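3-dehydroquinate dehydratase (Clostridium difficile, PDB 4H3D) catalyses the cis-dehydration of 3-dehydroquinate to 3-dehydroshikimate through a covalent imine intermediate, the third step of the chorismate pathway. Local coordinates at residues Asp54-Val59 and Lys63-Val68; Glu107-Gly112 and Lys138-Ile143. All coordinates share one frame; numbering follows the deposited sequence. Where two conformers were deposited one is given.

In the fold
Both interactions lie in the parallel beta/alpha barrel of type I dehydroquinase and follow one another along the chain. Interaction 1 packs the loop after strand 48-52 on the first turns of helix 62-76; interaction 2 joins the C-terminal end of helix 98-110 to the turn that leads into strand 141-148. Their centres are about 16 Å apart, and neighbouring barrel helices connect them: Lys66 NZ forms a salt bridge of 3.1 Å with Glu107 OE1, and Val65 CG1 packs at 3.8 Å on Ile108 CD1. The side chain of Val68 in interaction 1 is about 4 Å from that of Trp51, a 3-dehydroquinate-binding residue; the side chain of Ser109 in interaction 2 is about 12 Å from that of Trp51.

Interaction 1 of 2, residues Asp54-Val59 and Lys63-Val68; sequences DFFENV and KEVKEV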
ATOM      1  N   ASP B  54      -1.714 -14.376 -26.291  1.00 21.97           N
ATOM      2  CA  ASP B  54      -1.385 -13.430 -27.388  1.00 22.81           C
ATOM      3  C   ASP B  54       0.136 -13.314 -27.622  1.00 22.37           C
ATOM      4  O   ASP B  54       0.543 -12.860 -28.671  1.00 24.44           O
ATOM      5  CB  ASP B  54      -1.995 -12.052 -27.166  1.00 24.05           C
ATOM      6  CG  ASP B  54      -1.641 -11.469 -25.826  1.00 25.22           C
ATOM      7  OD1 ASP B  54      -2.140 -11.988 -24.790  1.00 24.07           O
ATOM      8  OD2 ASP B  54      -0.897 -10.473 -25.808  1.00 26.67           O
ATOM      9  N   PHE B  55       0.970 -13.722 -26.652  1.00 22.00           N
ATOM     10  CA  PHE B  55       2.453 -13.766 -26.863  1.00 23.13           C
ATOM     11  C   PHE B  55       2.883 -15.026 -27.637  1.00 25.10           C
ATOM     12  O   PHE B  55       3.954 -15.065 -28.252  1.00 25.72           O
ATOM     13  CB  PHE B  55       3.238 -13.766 -25.541  1.00 24.09           C
ATOM     14  CG  PHE B  55       3.295 -12.425 -24.829  1.00 23.74           C
ATOM     15  CD1 PHE B  55       4.339 -11.521 -25.089  1.00 31.07           C
ATOM     16  CD2 PHE B  55       2.364 -12.097 -23.861  1.00 20.87           C
ATOM     17  CE1 PHE B  55       4.412 -10.304 -24.423  1.00 30.10           C
ATOM     18  CE2 PHE B  55       2.430 -10.868 -23.183  1.00 24.57           C
ATOM     19  CZ  PHE B  55       3.455  -9.978 -23.461  1.00 24.86           C
ATOM     20  N   PHE B  56       2.067 -16.066 -27.581  1.00 23.42           N
ATOM     21  CA  PHE B  56       2.391 -17.334 -28.251  1.00 24.08           C
ATOM     22  C   PHE B  56       2.428 -17.132 -29.780  1.00 25.30           C
ATOM     23  O   PHE B  56       1.417 -16.761 -30.383  1.00 22.76           O
ATOM     24  CB  PHE B  56       1.375 -18.388 -27.838  1.00 24.01           C
ATOM     25  CG  PHE B  56       1.609 -19.740 -28.434  1.00 23.99           C
ATOM     26  CD1 PHE B  56       2.849 -20.371 -28.315  1.00 26.43           C
ATOM     27  CD2 PHE B  56       0.571 -20.417 -29.071  1.00 22.25           C
ATOM     28  CE1 PHE B  56       3.061 -21.639 -28.861  1.00 27.64           C
ATOM     29  CE2 PHE B  56       0.784 -21.700 -29.630  1.00 25.08           C
ATOM     30  CZ  PHE B  56       2.025 -22.304 -29.510  1.00 25.02           C
ATOM     31  N   GLU B  57       3.586 -17.379 -30.399  0.60 26.66           N
ATOM     32  CA  GLU B  57       3.748 -17.125 -31.856  0.60 29.28           C
ATOM     33  C   GLU B  57       2.794 -17.900 -32.757  0.60 28.26           C
ATOM     34  O   GLU B  57       2.418 -17.407 -33.818  0.60 29.06           O
ATOM     35  CB  GLU B  57       5.204 -17.334 -32.317  0.60 31.10           C
ATOM     36  CG  GLU B  57       6.155 -16.307 -31.732  0.60 34.15           C
ATOM     37  CD  GLU B  57       7.553 -16.362 -32.312  0.60 37.41           C
ATOM     38  OE1 GLU B  57       8.339 -15.444 -32.002  0.60 38.83           O
ATOM     39  OE2 GLU B  57       7.867 -17.305 -33.069  0.60 36.43           O
ATOM     40  N   ASN B  58       2.400 -19.104 -32.351  1.00 28.63           N
ATOM     41  CA  ASN B  58       1.466 -19.890 -33.164  1.00 29.00           C
ATOM     42  C   ASN B  58       0.012 -19.800 -32.702  1.00 28.14           C
ATOM     43  O   ASN B  58      -0.771 -20.709 -32.963  1.00 25.80           O
ATOM     44  CB  ASN B  58       1.938 -21.355 -33.210  1.00 30.95           C
ATOM     45  CG  ASN B  58       3.277 -21.506 -33.902  1.00 33.85           C
ATOM     46  OD1 ASN B  58       3.601 -20.753 -34.814  1.00 34.98           O
ATOM     47  ND2 ASN B  58       4.067 -22.479 -33.466  1.00 38.01           N
ATOM     48  N   VAL B  59      -0.361 -18.676 -32.065  1.00 26.04           N
ATOM     49  CA  VAL B  59      -1.714 -18.504 -31.512  1.00 25.75           C
ATOM     50  C   VAL B  59      -2.812 -18.678 -32.559  1.00 25.65           C
ATOM     51  O   VAL B  59      -3.919 -19.071 -32.228  1.00 24.97           O
ATOM     52  CB  VAL B  59      -1.890 -17.135 -30.759  1.00 24.93           C
ATOM     53  CG1 VAL B  59      -1.726 -15.958 -31.701  1.00 24.05           C
ATOM     54  CG2 VAL B  59      -3.272 -17.059 -30.038  1.00 25.78           C
ATOM     55  N   LYS B  63      -4.786 -25.947 -33.045  1.00 25.80           N
ATOM     56  CA  LYS B  63      -4.190 -27.215 -32.682  1.00 27.86           C
ATOM     57  C   LYS B  63      -2.903 -27.033 -31.856  1.00 26.96           C
ATOM     58  O   LYS B  63      -2.675 -27.767 -30.887  1.00 25.74           O
ATOM     59  CB  LYS B  63      -3.922 -28.053 -33.941  1.00 30.03           C
ATOM     60  CG  LYS B  63      -3.347 -29.417 -33.665  1.00 35.14           C
ATOM     61  CD  LYS B  63      -3.264 -30.248 -34.950  1.00 40.96           C
ATOM     62  CE  LYS B  63      -2.726 -31.613 -34.664  1.00 44.49           C
ATOM     63  NZ  LYS B  63      -2.563 -32.429 -35.891  1.00 52.75           N
ATOM     64  N   GLU B  64      -2.061 -26.079 -32.252  1.00 26.17           N
ATOM     65  CA  GLU B  64      -0.799 -25.819 -31.525  1.00 26.64           C
ATOM     66  C   GLU B  64      -1.080 -25.158 -30.175  1.00 24.56           C
ATOM     67  O   GLU B  64      -0.392 -25.434 -29.177  1.00 25.39           O
ATOM     68  CB  GLU B  64       0.181 -25.006 -32.397  1.00 27.39           C
ATOM     69  CG  GLU B  64       0.733 -25.853 -33.586  1.00 31.14           C
ATOM     70  CD  GLU B  64       1.488 -25.051 -34.662  1.00 34.92           C
ATOM     71  OE1 GLU B  64       2.398 -25.619 -35.293  1.00 46.81           O
ATOM     72  OE2 GLU B  64       1.159 -23.881 -34.906  1.00 39.86           O
ATOM     73  N   VAL B  65      -2.116 -24.326 -30.122  1.00 23.45           N
ATOM     74  CA  VAL B  65      -2.527 -23.717 -28.860  1.00 22.16           C
ATOM     75  C   VAL B  65      -2.974 -24.828 -27.893  1.00 23.86           C
ATOM     76  O   VAL B  65      -2.614 -24.816 -26.706  1.00 22.58           O
ATOM     77  CB  VAL B  65      -3.699 -22.728 -29.024  1.00 20.57           C
ATOM     78  CG1 VAL B  65      -4.236 -22.293 -27.625  1.00 22.41           C
ATOM     79  CG2 VAL B  65      -3.288 -21.503 -29.881  1.00 18.88           C
ATOM     80  N   LYS B  66      -3.771 -25.767 -28.394  1.00 24.01           N
ATOM     81  CA  LYS B  66      -4.233 -26.894 -27.561  1.00 24.72           C
ATOM     82  C   LYS B  66      -3.070 -27.765 -27.068  1.00 24.45           C
ATOM     83  O   LYS B  66      -3.071 -28.197 -25.917  1.00 24.48           O
ATOM     84  CB  LYS B  66      -5.263 -27.750 -28.290  1.00 25.83           C
ATOM     85  CG  LYS B  66      -6.656 -27.088 -28.424  1.00 25.26           C
ATOM     86  CD  LYS B  66      -7.639 -28.055 -29.099  1.00 29.67           C
ATOM     87  CE  LYS B  66      -8.978 -27.413 -29.350  1.00 31.83           C
ATOM     88  NZ  LYS B  66      -9.899 -28.326 -30.074  1.00 34.07           N
ATOM     89  N   GLU B  67      -2.096 -28.009 -27.941  0.50 25.47           N
ATOM     90  CA  GLU B  67      -0.918 -28.810 -27.594  0.50 27.18           C
ATOM     91  C   GLU B  67      -0.201 -28.234 -26.373  0.50 26.63           C
ATOM     92  O   GLU B  67       0.154 -28.968 -25.447  0.50 26.25           O
ATOM     93  CB  GLU B  67       0.062 -28.892 -28.782  0.50 28.52           C
ATOM     94  CG  GLU B  67      -0.447 -29.669 -29.986  0.50 30.78           C
ATOM     95  CD  GLU B  67       0.568 -29.719 -31.132  0.50 31.42           C
ATOM     96  OE1 GLU B  67       1.777 -29.539 -30.875  0.50 34.39           O
ATOM     97  OE2 GLU B  67       0.161 -29.963 -32.278  0.50 26.46           O
ATOM     98  N   VAL B  68       0.007 -26.918 -26.371  1.00 25.50           N
ATOM     99  CA  VAL B  68       0.669 -26.246 -25.247  1.00 25.75           C
ATOM    100  C   VAL B  68      -0.197 -26.360 -23.996  1.00 25.57           C
ATOM    101  O   VAL B  68       0.287 -26.692 -22.911  1.00 25.69           O
ATOM    102  CB  VAL B  68       0.960 -24.763 -25.552  1.00 25.57           C
ATOM    103  CG1 VAL B  68       1.524 -24.066 -24.319  1.00 27.72           C
ATOM    104  CG2 VAL B  68       1.915 -24.651 -26.714  1.00 25.60           C
TER
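Apolar contacts carry most of this buried interface, in which the Phe56 ring reaches across to helix 62-76. With CG anti to the backbone N (chi1 -179°), the ring extends toward the helix and meets it obliquely: CZ touches Val68 CG2 at 3.7 Å, while Phe56 CE2 lies 4.1 Å from Val65 CG2. The same ring end also meets the helix backbone, CE2 of Phe56 being 3.9 Å from Glu64 O. A type I turn from Phe56 to Val59, closed by the hydrogen bond from Val59 N to Phe56 O (3.1 Å), folds the loop back so that Asn58 N sits 3.9 Å above the centre of one face of the Phe56 ring. Val65 CG2 also packs against the turn's end, 3.4 Å from Val59 O, a carbonyl that accepts a hydrogen bond from Tyr100 OH.

At the exposed margin, Glu64 extends its carboxylate beside Asn58, the two flat groups inclined by 23°. This is a close contact and not a hydrogen bond, with Glu64 OE2 3.1 Å from Asn58 CB.

Further inward, Phe56 and Val68 both rest on Ile34 of helix 31-41, Val65 and Val68 touch Trp51 of strand 48-52, and on helix 98-110 Val59 touches Leu104 and Val65 touches Ile108.

Interaction 2 of 2, residues Glu107-Gly112 and Lys138-Ile143; sequences EISNTG and KEVKVI
The backbones of 107-112 and 138-143 come nearest at two places, Ser109 with Val140 (CA to CA 6.6 Å) and Asn110 with Lys138 (6.4 Å), as the last turn of helix 98-110 passes the loop before strand 141-148. Ser109 O faces both partners: Lys138 CB lies 3.7 Å away and Val140 CG2 3.9 Å. These are van der Waals contacts of aliphatic carbon with a carbonyl oxygen. Val140 CG2, anti to its own carbonyl carbon, is the methyl turned to the helix, and it also lies 4.2 Å from Ser109 CB. The hydroxyl of Ser109 is hydrogen-bonded within its own helix, to Asn105 O.

The loop is the helix-to-strand link of a beta/alpha barrel. A Schellman motif with Glu139 at the C-prime position ends helix 125-137, and the chain then enters strand 141-148, which pairs in parallel with strand 116-120. Val140 meets Ile117 of that strand and Ala135 of the preceding helix, in the layer between helices and barrel.

Toward the surface, Lys138 bends at chi2 and chi3 (-56° and -55°), bringing its methylene chain obliquely across Asn110, with CE 3.8 Å from Asn110 OD1. Within 107-112, Thr111 OG1 donates to Ile108 O at 2.7 Å, in the carbonyl plane; that oxygen also accepts from Thr111 N.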
ATOM      1  N   GLU B 107     -13.279 -22.589 -28.268  1.00 24.12           N
ATOM      2  CA  GLU B 107     -12.608 -23.868 -28.408  1.00 27.70           C
ATOM      3  C   GLU B 107     -11.791 -24.214 -27.189  1.00 26.70           C
ATOM      4  O   GLU B 107     -11.759 -25.377 -26.769  1.00 25.33           O
ATOM      5  CB  GLU B 107     -11.705 -23.873 -29.647  1.00 29.82           C
ATOM      6  CG  GLU B 107     -12.457 -24.027 -30.932  1.00 37.46           C
ATOM      7  CD  GLU B 107     -12.990 -25.433 -31.115  1.00 47.72           C
ATOM      8  OE1 GLU B 107     -12.278 -26.406 -30.749  1.00 50.82           O
ATOM      9  OE2 GLU B 107     -14.117 -25.568 -31.632  1.00 56.62           O
ATOM     10  N   ILE B 108     -11.120 -23.219 -26.613  1.00 25.04           N
ATOM     11  CA  ILE B 108     -10.301 -23.472 -25.453  1.00 23.61           C
ATOM     12  C   ILE B 108     -11.184 -23.735 -24.233  1.00 23.44           C
ATOM     13  O   ILE B 108     -10.856 -24.605 -23.421  1.00 22.02           O
ATOM     14  CB  ILE B 108      -9.260 -22.344 -25.206  1.00 24.83           C
ATOM     15  CG1 ILE B 108      -8.281 -22.285 -26.375  1.00 25.34           C
ATOM     16  CG2 ILE B 108      -8.488 -22.578 -23.900  1.00 19.06           C
ATOM     17  CD1 ILE B 108      -7.707 -23.626 -26.785  1.00 28.81           C
ATOM     18  N   SER B 109     -12.300 -23.007 -24.110  1.00 22.48           N
ATOM     19  CA  SER B 109     -13.250 -23.261 -23.008  1.00 22.86           C
ATOM     20  C   SER B 109     -13.782 -24.671 -23.106  1.00 24.21           C
ATOM     21  O   SER B 109     -14.035 -25.306 -22.102  1.00 24.32           O
ATOM     22  CB  SER B 109     -14.452 -22.310 -23.054  1.00 21.71           C
ATOM     23  OG  SER B 109     -14.078 -20.979 -22.855  1.00 20.61           O
ATOM     24  N   ASN B 110     -13.962 -25.147 -24.341  1.00 26.97           N
ATOM     25  CA  ASN B 110     -14.494 -26.482 -24.581  1.00 27.62           C
ATOM     26  C   ASN B 110     -13.566 -27.630 -24.146  1.00 28.15           C
ATOM     27  O   ASN B 110     -14.041 -28.735 -23.898  1.00 28.71           O
ATOM     28  CB  ASN B 110     -14.862 -26.664 -26.065  1.00 29.40           C
ATOM     29  CG  ASN B 110     -15.658 -27.915 -26.304  1.00 34.91           C
ATOM     30  OD1 ASN B 110     -16.664 -28.143 -25.640  1.00 37.45           O
ATOM     31  ND2 ASN B 110     -15.207 -28.752 -27.247  1.00 33.62           N
ATOM     32  N   THR B 111     -12.257 -27.375 -24.050  1.00 26.06           N
ATOM     33  CA  THR B 111     -11.310 -28.436 -23.661  1.00 28.32           C
ATOM     34  C   THR B 111     -11.502 -28.923 -22.239  1.00 29.87           C
ATOM     35  O   THR B 111     -11.152 -30.043 -21.927  1.00 29.65           O
ATOM     36  CB  THR B 111      -9.838 -27.983 -23.766  1.00 29.22           C
ATOM     37  OG1 THR B 111      -9.591 -26.925 -22.830  1.00 24.02           O
ATOM     38  CG2 THR B 111      -9.502 -27.536 -25.176  1.00 28.96           C
ATOM     39  N   GLY B 112     -12.061 -28.078 -21.380  1.00 27.72           N
ATOM     40  CA  GLY B 112     -12.198 -28.406 -19.975  1.00 29.13           C
ATOM     41  C   GLY B 112     -10.871 -28.201 -19.233  1.00 30.04           C
ATOM     42  O   GLY B 112     -10.780 -28.468 -18.044  1.00 30.39           O
ATOM     43  N   LYS B 138     -19.771 -24.713 -20.061  1.00 28.44           N
ATOM     44  CA  LYS B 138     -18.632 -25.591 -19.747  1.00 29.21           C
ATOM     45  C   LYS B 138     -18.061 -25.373 -18.333  1.00 28.06           C
ATOM     46  O   LYS B 138     -16.983 -25.834 -18.027  1.00 28.16           O
ATOM     47  CB  LYS B 138     -17.521 -25.374 -20.782  1.00 29.81           C
ATOM     48  CG  LYS B 138     -17.939 -25.644 -22.220  1.00 36.54           C
ATOM     49  CD  LYS B 138     -18.503 -27.053 -22.415  1.00 42.70           C
ATOM     50  CE  LYS B 138     -17.528 -28.129 -21.920  1.00 49.61           C
ATOM     51  NZ  LYS B 138     -18.116 -29.516 -21.997  1.00 56.09           N
ATOM     52  N   GLU B 139     -18.784 -24.658 -17.478  1.00 29.26           N
ATOM     53  CA  GLU B 139     -18.354 -24.422 -16.091  1.00 28.12           C
ATOM     54  C   GLU B 139     -17.007 -23.663 -15.989  1.00 27.56           C
ATOM     55  O   GLU B 139     -16.219 -23.874 -15.065  1.00 26.50           O
ATOM     56  CB  GLU B 139     -18.293 -25.740 -15.317  1.00 29.47           C
ATOM     57  CG  GLU B 139     -19.548 -26.583 -15.482  1.00 31.44           C
ATOM     58  CD  GLU B 139     -19.577 -27.816 -14.580  1.00 36.32           C
ATOM     59  OE1 GLU B 139     -19.312 -28.918 -15.083  1.00 39.41           O
ATOM     60  OE2 GLU B 139     -19.852 -27.675 -13.372  1.00 35.19           O
ATOM     61  N   VAL B 140     -16.778 -22.785 -16.951  1.00 22.63           N
ATOM     62  CA  VAL B 140     -15.615 -21.940 -16.983  1.00 22.05           C
ATOM     63  C   VAL B 140     -16.037 -20.566 -16.459  1.00 22.75           C
ATOM     64  O   VAL B 140     -17.077 -20.058 -16.851  1.00 24.60           O
ATOM     65  CB  VAL B 140     -15.077 -21.813 -18.422  1.00 19.94           C
ATOM     66  CG1 VAL B 140     -13.906 -20.779 -18.502  1.00 18.31           C
ATOM     67  CG2 VAL B 140     -14.655 -23.165 -18.928  1.00 20.00           C
ATOM     68  N   LYS B 141     -15.240 -19.986 -15.558  1.00 22.80           N
ATOM     69  CA  LYS B 141     -15.522 -18.661 -15.018  1.00 23.62           C
ATOM     70  C   LYS B 141     -15.048 -17.572 -15.973  1.00 22.67           C
ATOM     71  O   LYS B 141     -14.072 -17.736 -16.710  1.00 21.41           O
ATOM     72  CB  LYS B 141     -14.882 -18.482 -13.639  1.00 23.59           C
ATOM     73  CG  LYS B 141     -15.265 -19.543 -12.643  1.00 27.32           C
ATOM     74  CD  LYS B 141     -16.774 -19.661 -12.437  1.00 31.82           C
ATOM     75  CE  LYS B 141     -17.073 -20.736 -11.401  1.00 40.02           C
ATOM     76  NZ  LYS B 141     -18.521 -21.017 -11.279  1.00 41.29           N
ATOM     77  N   VAL B 142     -15.735 -16.440 -15.966  1.00 22.09           N
ATOM     78  CA  VAL B 142     -15.395 -15.402 -16.910  1.00 20.66           C
ATOM     79  C   VAL B 142     -15.041 -14.083 -16.257  1.00 20.88           C
ATOM     80  O   VAL B 142     -15.751 -13.585 -15.389  1.00 22.20           O
ATOM     81  CB  VAL B 142     -16.536 -15.166 -17.914  1.00 20.79           C
ATOM     82  CG1 VAL B 142     -16.169 -14.030 -18.919  1.00 20.44           C
ATOM     83  CG2 VAL B 142     -16.839 -16.459 -18.677  1.00 21.95           C
ATOM     84  N   ILE B 143     -13.899 -13.562 -16.670  1.00 22.44           N
ATOM     85  CA  ILE B 143     -13.474 -12.226 -16.326  1.00 22.02           C
ATOM     86  C   ILE B 143     -13.843 -11.395 -17.563  1.00 20.95           C
ATOM     87  O   ILE B 143     -13.512 -11.792 -18.676  1.00 20.85           O
ATOM     88  CB  ILE B 143     -11.923 -12.139 -16.142  1.00 21.33           C
ATOM     89  CG1 ILE B 143     -11.486 -12.783 -14.833  1.00 21.79           C
ATOM     90  CG2 ILE B 143     -11.457 -10.686 -16.156  1.00 21.71           C
ATOM     91  CD1 ILE B 143      -9.974 -12.820 -14.660  1.00 22.87           C
TER